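Local coordinates for TSC1 N-terminal domain (Chaetomium thermophilum, PDB 7A0M), which binds lysosomal phosphoinositides as part of the TSC complex, which must reach the lysosome to regulate mTORC1, at the interface of chains A and B. Coordinates in Å, arbitrary orientation; residue numbers count along the deposited sequence, not the author numbering. Chains: chain A/B, TSC1 N-terminal domain.

Contact 1 and contact 2 are neighbouring patches of one two-fold symmetric interface, their C-alpha centres about 6 Å apart. They share B:Tyr383, at the end of the 3-10 helix 380-383, and helix 360-373 of chain A lines both. Contact 1 takes the phenol tip and the CE2 side of the tyrosine, together with B:Pro380. Contact 2 takes one face of its ring and its backbone carbonyl, and adds helix 335-343 and a phenylalanine pair. Symmetry repeats both patches with the chains exchanged. The deposited assembly is a dimer of this domain; the structure alone does not show whether it forms in the full protein.

Contact 1: the interface of chains A and B. Residues chain A 327, 369-370, 373; chain B 379-380, 383.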
ATOM      1  N   PHE A 327      -8.341   3.364  12.242  1.00 36.09           N
ATOM      2  CA  PHE A 327      -8.369   3.026  10.822  1.00 38.72           C
ATOM      3  C   PHE A 327      -7.507   1.803  10.535  1.00 31.28           C
ATOM      4  O   PHE A 327      -7.910   0.913   9.778  1.00 41.04           O
ATOM      5  CB  PHE A 327      -7.902   4.223   9.991  1.00 40.09           C
ATOM      6  CG  PHE A 327      -7.973   4.003   8.500  1.00 38.62           C
ATOM      7  CD1 PHE A 327      -6.967   3.320   7.831  1.00 31.22           C
ATOM      8  CD2 PHE A 327      -9.041   4.492   7.766  1.00 43.69           C
ATOM      9  CE1 PHE A 327      -7.031   3.120   6.465  1.00 31.94           C
ATOM     10  CE2 PHE A 327      -9.110   4.296   6.398  1.00 47.29           C
ATOM     11  CZ  PHE A 327      -8.104   3.610   5.747  1.00 30.87           C
ATOM     12  N   SER A 369     -10.783  10.392   4.595  1.00 45.57           N
ATOM     13  CA  SER A 369     -10.075   9.122   4.669  1.00 43.01           C
ATOM     14  C   SER A 369      -8.830   9.082   3.792  1.00 46.02           C
ATOM     15  O   SER A 369      -8.074   8.107   3.867  1.00 47.56           O
ATOM     16  CB  SER A 369     -11.008   7.973   4.278  1.00 41.39           C
ATOM     17  OG  SER A 369     -12.112   7.883   5.158  1.00 42.34           O
ATOM     18  N   GLU A 370      -8.605  10.109   2.966  1.00 52.01           N
ATOM     19  CA  GLU A 370      -7.470  10.096   2.046  1.00 50.02           C
ATOM     20  C   GLU A 370      -6.138  10.026   2.786  1.00 60.30           C
ATOM     21  O   GLU A 370      -5.245   9.266   2.394  1.00 62.51           O
ATOM     22  CB  GLU A 370      -7.516  11.326   1.140  1.00 50.71           C
ATOM     23  CG  GLU A 370      -8.388  11.143  -0.091  1.00 49.59           C
ATOM     24  CD  GLU A 370      -7.843  10.086  -1.032  1.00 55.37           C
ATOM     25  OE1 GLU A 370      -6.754  10.303  -1.605  1.00 58.46           O
ATOM     26  OE2 GLU A 370      -8.499   9.035  -1.196  1.00 52.42           O
ATOM     27  N   ARG A 373      -5.662   6.528   3.768  1.00 42.69           N
ATOM     28  CA  ARG A 373      -5.422   5.643   2.632  1.00 50.49           C
ATOM     29  C   ARG A 373      -3.960   5.680   2.204  1.00 39.28           C
ATOM     30  O   ARG A 373      -3.366   4.637   1.904  1.00 43.88           O
ATOM     31  CB  ARG A 373      -6.320   6.031   1.458  1.00 37.14           C
ATOM     32  CG  ARG A 373      -6.147   5.130   0.247  1.00 40.26           C
ATOM     33  CD  ARG A 373      -6.849   5.690  -0.977  1.00 46.33           C
ATOM     34  NE  ARG A 373      -6.290   6.980  -1.375  1.00 52.47           N
ATOM     35  CZ  ARG A 373      -5.138   7.128  -2.025  1.00 44.12           C
ATOM     36  NH1 ARG A 373      -4.413   6.066  -2.354  1.00 39.77           N
ATOM     37  NH2 ARG A 373      -4.708   8.339  -2.347  1.00 40.99           N
TER
ATOM     38  N   HIS B 379      -5.462   1.847  -3.392  1.00 43.51           N
ATOM     39  CA  HIS B 379      -5.865   2.678  -4.518  1.00 43.35           C
ATOM     40  C   HIS B 379      -7.155   3.424  -4.187  1.00 39.49           C
ATOM     41  O   HIS B 379      -8.055   2.858  -3.560  1.00 39.57           O
ATOM     42  CB  HIS B 379      -6.063   1.820  -5.766  1.00 35.01           C
ATOM     43  CG  HIS B 379      -6.050   2.596  -7.046  1.00 43.07           C
ATOM     44  ND1 HIS B 379      -7.091   3.411  -7.433  1.00 50.85           N
ATOM     45  CD2 HIS B 379      -5.130   2.666  -8.038  1.00 47.67           C
ATOM     46  CE1 HIS B 379      -6.809   3.959  -8.602  1.00 49.84           C
ATOM     47  NE2 HIS B 379      -5.625   3.521  -8.991  1.00 47.07           N
ATOM     48  N   PRO B 380      -7.268   4.695  -4.583  1.00 48.36           N
ATOM     49  CA  PRO B 380      -8.513   5.436  -4.317  1.00 49.23           C
ATOM     50  C   PRO B 380      -9.743   4.827  -4.973  1.00 43.84           C
ATOM     51  O   PRO B 380     -10.861   5.097  -4.515  1.00 48.35           O
ATOM     52  CB  PRO B 380      -8.222   6.836  -4.879  1.00 54.47           C
ATOM     53  CG  PRO B 380      -6.742   6.930  -4.958  1.00 56.09           C
ATOM     54  CD  PRO B 380      -6.229   5.544  -5.191  1.00 53.20           C
ATOM     55  N   TYR B 383     -12.370   3.200  -2.858  1.00 53.67           N
ATOM     56  CA  TYR B 383     -13.341   4.060  -2.196  1.00 58.70           C
ATOM     57  C   TYR B 383     -14.409   4.579  -3.136  1.00 47.74           C
ATOM     58  O   TYR B 383     -15.305   5.298  -2.688  1.00 48.95           O
ATOM     59  CB  TYR B 383     -12.668   5.327  -1.657  1.00 60.46           C
ATOM     60  CG  TYR B 383     -11.756   5.248  -0.467  1.00 55.01           C
ATOM     61  CD1 TYR B 383     -11.700   4.127   0.341  1.00 49.67           C
ATOM     62  CD2 TYR B 383     -10.944   6.328  -0.146  1.00 51.71           C
ATOM     63  CE1 TYR B 383     -10.853   4.086   1.438  1.00 52.76           C
ATOM     64  CE2 TYR B 383     -10.104   6.295   0.937  1.00 56.96           C
ATOM     65  CZ  TYR B 383     -10.062   5.175   1.725  1.00 60.13           C
ATOM     66  OH  TYR B 383      -9.213   5.165   2.804  1.00 69.66           O
TER
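B:Tyr383 reaches from the 3-10 helix 380-383 of chain B to helices 323-333 and 360-373 of chain A, as part of the two-fold interface of the crystallised dimer. Its CG lies anti to the carbonyl carbon, and the ring points its phenol hydroxyl at chain A. The tips of A:Phe327 and B:Tyr383 meet, with ring atom CZ of the phenylalanine 3.5 Å from the phenol OH. The OH of B:Tyr383 also makes a weak hydrogen bond to the backbone carbonyl O of A:Ser369, at 3.3 Å. A:Ser369 CB also packs near CE2 of B:Tyr383.

A:Arg373 carries the rest of the contact. Its CG is anti to the backbone N (chi1 -179°), so the chain first runs extended, then bends at chi3 (62°). CB of A:Arg373 touches the phenol OH, and CD of A:Arg373 passes CE2 of B:Tyr383 at 3.8 Å. The guanidinium stands steeply against the tyrosine ring, the planes 80° apart. One of its faces is covered by B:Pro380, whose CG sits over the centre, 3.3 Å from CZ of A:Arg373.

A:Glu370 fixes the rotation of this group. It is gripped side-on by two nitrogens, one to each carboxylate oxygen. NH2 of A:Arg373 forms a salt bridge to OE1 of A:Glu370 at 2.9 Å, almost in the guanidinium plane. An alanine in place of A:Arg373 would remove the flat surface under B:Pro380 and would probably leave A:Glu370 less well held. The second bond of the grip runs from NE of A:Arg373 to OE2 of A:Glu370, at 3.0 Å, and meets that oxygen from above the carboxylate plane.

Contact 2: the interface of chains A and B. Residues chain A 339, 342-343, 366, 382; chain B 378, 382-385.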
ATOM      1  N   VAL A 339     -13.497  -0.546   3.232  1.00 32.77           N
ATOM      2  CA  VAL A 339     -13.452   0.350   2.082  1.00 43.87           C
ATOM      3  C   VAL A 339     -14.795   0.372   1.365  1.00 41.62           C
ATOM      4  O   VAL A 339     -15.139   1.363   0.709  1.00 39.57           O
ATOM      5  CB  VAL A 339     -12.306  -0.039   1.127  1.00 40.05           C
ATOM      6  CG1 VAL A 339     -10.985  -0.100   1.880  1.00 30.81           C
ATOM      7  CG2 VAL A 339     -12.599  -1.366   0.440  1.00 41.96           C
ATOM      8  N   ILE A 342     -16.691   2.959   3.299  1.00 46.04           N
ATOM      9  CA  ILE A 342     -16.265   4.300   2.909  1.00 49.91           C
ATOM     10  C   ILE A 342     -16.822   4.653   1.538  1.00 48.90           C
ATOM     11  O   ILE A 342     -17.179   5.810   1.280  1.00 45.00           O
ATOM     12  CB  ILE A 342     -14.726   4.396   2.944  1.00 45.78           C
ATOM     13  CG1 ILE A 342     -14.210   4.155   4.364  1.00 40.69           C
ATOM     14  CG2 ILE A 342     -14.253   5.746   2.426  1.00 35.98           C
ATOM     15  CD1 ILE A 342     -12.700   4.116   4.470  1.00 29.76           C
ATOM     16  N   ARG A 343     -16.923   3.666   0.646  1.00 51.55           N
ATOM     17  CA  ARG A 343     -17.478   3.914  -0.680  1.00 49.66           C
ATOM     18  C   ARG A 343     -18.983   4.149  -0.615  1.00 44.46           C
ATOM     19  O   ARG A 343     -19.501   5.069  -1.258  1.00 48.03           O
ATOM     20  CB  ARG A 343     -17.153   2.748  -1.614  1.00 41.97           C
ATOM     21  CG  ARG A 343     -17.712   2.909  -3.020  1.00 36.53           C
ATOM     22  CD  ARG A 343     -17.508   1.650  -3.846  1.00 37.29           C
ATOM     23  NE  ARG A 343     -18.240   0.511  -3.300  1.00 46.04           N
ATOM     24  CZ  ARG A 343     -19.504   0.226  -3.594  1.00 49.70           C
ATOM     25  NH1 ARG A 343     -20.182   0.999  -4.431  1.00 56.82           N
ATOM     26  NH2 ARG A 343     -20.091  -0.832  -3.052  1.00 57.63           N
ATOM     27  N   ARG A 366     -14.808  10.117   2.112  1.00 45.15           N
ATOM     28  CA  ARG A 366     -13.665   9.731   1.290  1.00 54.92           C
ATOM     29  C   ARG A 366     -12.530  10.736   1.432  1.00 59.12           C
ATOM     30  O   ARG A 366     -11.368  10.359   1.626  1.00 71.48           O
ATOM     31  CB  ARG A 366     -14.060   9.611  -0.182  1.00 61.77           C
ATOM     32  CG  ARG A 366     -14.867   8.389  -0.563  1.00 64.12           C
ATOM     33  CD  ARG A 366     -14.868   8.255  -2.081  1.00 65.36           C
ATOM     34  NE  ARG A 366     -15.839   9.113  -2.751  1.00 65.52           N
ATOM     35  CZ  ARG A 366     -17.030   8.706  -3.177  1.00 74.73           C
ATOM     36  NH1 ARG A 366     -17.402   7.446  -3.007  1.00 70.96           N
ATOM     37  NH2 ARG A 366     -17.846   9.559  -3.781  1.00 81.79           N
ATOM     38  N   PHE A 382      -7.528  -8.519  -0.500  1.00 38.52           N
ATOM     39  CA  PHE A 382      -7.984  -8.173  -1.838  1.00 41.12           C
ATOM     40  C   PHE A 382      -7.543  -9.190  -2.886  1.00 46.82           C
ATOM     41  O   PHE A 382      -8.063  -9.161  -4.006  1.00 49.12           O
ATOM     42  CB  PHE A 382      -7.496  -6.770  -2.209  1.00 31.45           C
ATOM     43  CG  PHE A 382      -8.194  -5.669  -1.453  1.00 37.61           C
ATOM     44  CD1 PHE A 382      -9.488  -5.296  -1.781  1.00 41.29           C
ATOM     45  CD2 PHE A 382      -7.560  -5.015  -0.409  1.00 37.19           C
ATOM     46  CE1 PHE A 382     -10.133  -4.287  -1.085  1.00 36.99           C
ATOM     47  CE2 PHE A 382      -8.200  -4.008   0.291  1.00 42.54           C
ATOM     48  CZ  PHE A 382      -9.487  -3.644  -0.048  1.00 38.79           C
TER
ATOM     49  N   LEU B 378      -2.961   1.579  -0.948  1.00 42.36           N
ATOM     50  CA  LEU B 378      -4.357   1.347  -1.294  1.00 36.04           C
ATOM     51  C   LEU B 378      -4.814   2.351  -2.346  1.00 44.18           C
ATOM     52  O   LEU B 378      -4.584   3.558  -2.215  1.00 39.91           O
ATOM     53  CB  LEU B 378      -5.236   1.448  -0.047  1.00 41.84           C
ATOM     54  CG  LEU B 378      -6.735   1.214  -0.258  1.00 45.21           C
ATOM     55  CD1 LEU B 378      -7.008  -0.226  -0.672  1.00 38.92           C
ATOM     56  CD2 LEU B 378      -7.522   1.577   0.992  1.00 40.72           C
ATOM     57  N   PHE B 382     -10.809   1.941  -4.705  1.00 33.69           N
ATOM     58  CA  PHE B 382     -11.478   1.086  -3.735  1.00 37.33           C
ATOM     59  C   PHE B 382     -12.450   1.867  -2.857  1.00 38.30           C
ATOM     60  O   PHE B 382     -13.281   1.250  -2.183  1.00 51.69           O
ATOM     61  CB  PHE B 382     -10.444   0.345  -2.882  1.00 35.65           C
ATOM     62  CG  PHE B 382      -9.686  -0.720  -3.637  1.00 46.03           C
ATOM     63  CD1 PHE B 382     -10.287  -1.929  -3.952  1.00 40.06           C
ATOM     64  CD2 PHE B 382      -8.374  -0.510  -4.032  1.00 43.03           C
ATOM     65  CE1 PHE B 382      -9.594  -2.904  -4.647  1.00 39.28           C
ATOM     66  CE2 PHE B 382      -7.679  -1.484  -4.727  1.00 38.50           C
ATOM     67  CZ  PHE B 382      -8.291  -2.681  -5.035  1.00 34.42           C
ATOM     68  N   TYR B 383     -12.370   3.200  -2.858  1.00 53.67           N
ATOM     69  CA  TYR B 383     -13.341   4.060  -2.196  1.00 58.70           C
ATOM     70  C   TYR B 383     -14.409   4.579  -3.136  1.00 47.74           C
ATOM     71  O   TYR B 383     -15.305   5.298  -2.688  1.00 48.95           O
ATOM     72  CB  TYR B 383     -12.668   5.327  -1.657  1.00 60.46           C
ATOM     73  CG  TYR B 383     -11.756   5.248  -0.467  1.00 55.01           C
ATOM     74  CD1 TYR B 383     -11.700   4.127   0.341  1.00 49.67           C
ATOM     75  CD2 TYR B 383     -10.944   6.328  -0.146  1.00 51.71           C
ATOM     76  CE1 TYR B 383     -10.853   4.086   1.438  1.00 52.76           C
ATOM     77  CE2 TYR B 383     -10.104   6.295   0.937  1.00 56.96           C
ATOM     78  CZ  TYR B 383     -10.062   5.175   1.725  1.00 60.13           C
ATOM     79  OH  TYR B 383      -9.213   5.165   2.804  1.00 69.66           O
ATOM     80  N   GLU B 384     -14.364   4.221  -4.412  1.00 53.66           N
ATOM     81  CA  GLU B 384     -15.134   5.017  -5.352  1.00 55.90           C
ATOM     82  C   GLU B 384     -15.908   4.164  -6.348  1.00 52.46           C
ATOM     83  O   GLU B 384     -16.990   4.552  -6.797  1.00 63.51           O
ATOM     84  CB  GLU B 384     -14.173   5.985  -6.051  1.00 57.77           C
ATOM     85  CG  GLU B 384     -14.804   7.158  -6.751  1.00 68.97           C
ATOM     86  CD  GLU B 384     -13.818   8.304  -6.908  1.00 75.96           C
ATOM     87  OE1 GLU B 384     -12.677   8.176  -6.417  1.00 73.01           O
ATOM     88  OE2 GLU B 384     -14.179   9.335  -7.508  1.00 76.20           O
ATOM     89  N   TYR B 385     -15.365   3.003  -6.702  1.00 43.55           N
ATOM     90  CA  TYR B 385     -15.910   2.205  -7.786  1.00 46.31           C
ATOM     91  C   TYR B 385     -16.119   0.769  -7.341  1.00 41.91           C
ATOM     92  O   TYR B 385     -15.524   0.294  -6.370  1.00 51.02           O
ATOM     93  CB  TYR B 385     -14.988   2.236  -9.014  1.00 48.69           C
ATOM     94  CG  TYR B 385     -14.713   3.634  -9.505  1.00 55.87           C
ATOM     95  CD1 TYR B 385     -15.659   4.321 -10.254  1.00 65.93           C
ATOM     96  CD2 TYR B 385     -13.523   4.277  -9.209  1.00 56.68           C
ATOM     97  CE1 TYR B 385     -15.420   5.608 -10.700  1.00 68.08           C
ATOM     98  CE2 TYR B 385     -13.277   5.562  -9.652  1.00 53.56           C
ATOM     99  CZ  TYR B 385     -14.229   6.221 -10.397  1.00 63.84           C
ATOM    100  OH  TYR B 385     -13.989   7.501 -10.840  1.00 66.13           O
TER
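Helix 335-343 of chain A packs against the 3-10 helix 380-383 of chain B and the loop that follows it, in an alpha-helical domain at the N-terminus of TSC1. This is part of the two-fold interface of the crystallised dimer. Helix 360-373 closes one side through A:Arg366. The 3-10 helix of chain A adds A:Phe382.

A:Ile342 covers one face of the B:Tyr383 ring. The two side chains lie alongside and point the same way. The CG2 branch of A:Ile342, anti to the backbone N, sits toward the rim of that face, 3.8 Å from the centroid of the B:Tyr383 ring. The longer branch runs on toward the phenol end, and CD1 of A:Ile342 meets CE1 of B:Tyr383 at 3.6 Å.

A:Arg366 runs antiparallel to B:Tyr383. Its CG is anti to the carbonyl carbon (chi1 -75°), and the chain bends at chi3 (-81°). The aliphatic CD of A:Arg366 packs against CB of B:Tyr383 at 3.7 Å. Beyond it, NH1 of A:Arg366 donates a hydrogen bond to the backbone O of B:Tyr383, at 3.0 Å and in the carbonyl plane. The carboxylate of B:Glu384 lies nearby without contact, and its opposite charge may steady the guanidinium.

A:Arg343 uses its aliphatic part instead. CB and CG lie by the carbonyl of B:Tyr383, and CD of A:Arg343 reaches the backbone O of B:Tyr385 at 3.5 Å.

Toward the two-fold axis the contact is apolar. A:Val339 CG1 meets B:Leu378 CD2 tip to tip at 3.9 Å. A:Val339 CG2 also supports the edge of the A:Phe382 ring within chain A. A:Phe382 and B:Phe382 meet end to end, with nearly identical torsions. Their rings touch, CE1 of A:Phe382 lying 3.7 Å from CD1 of B:Phe382.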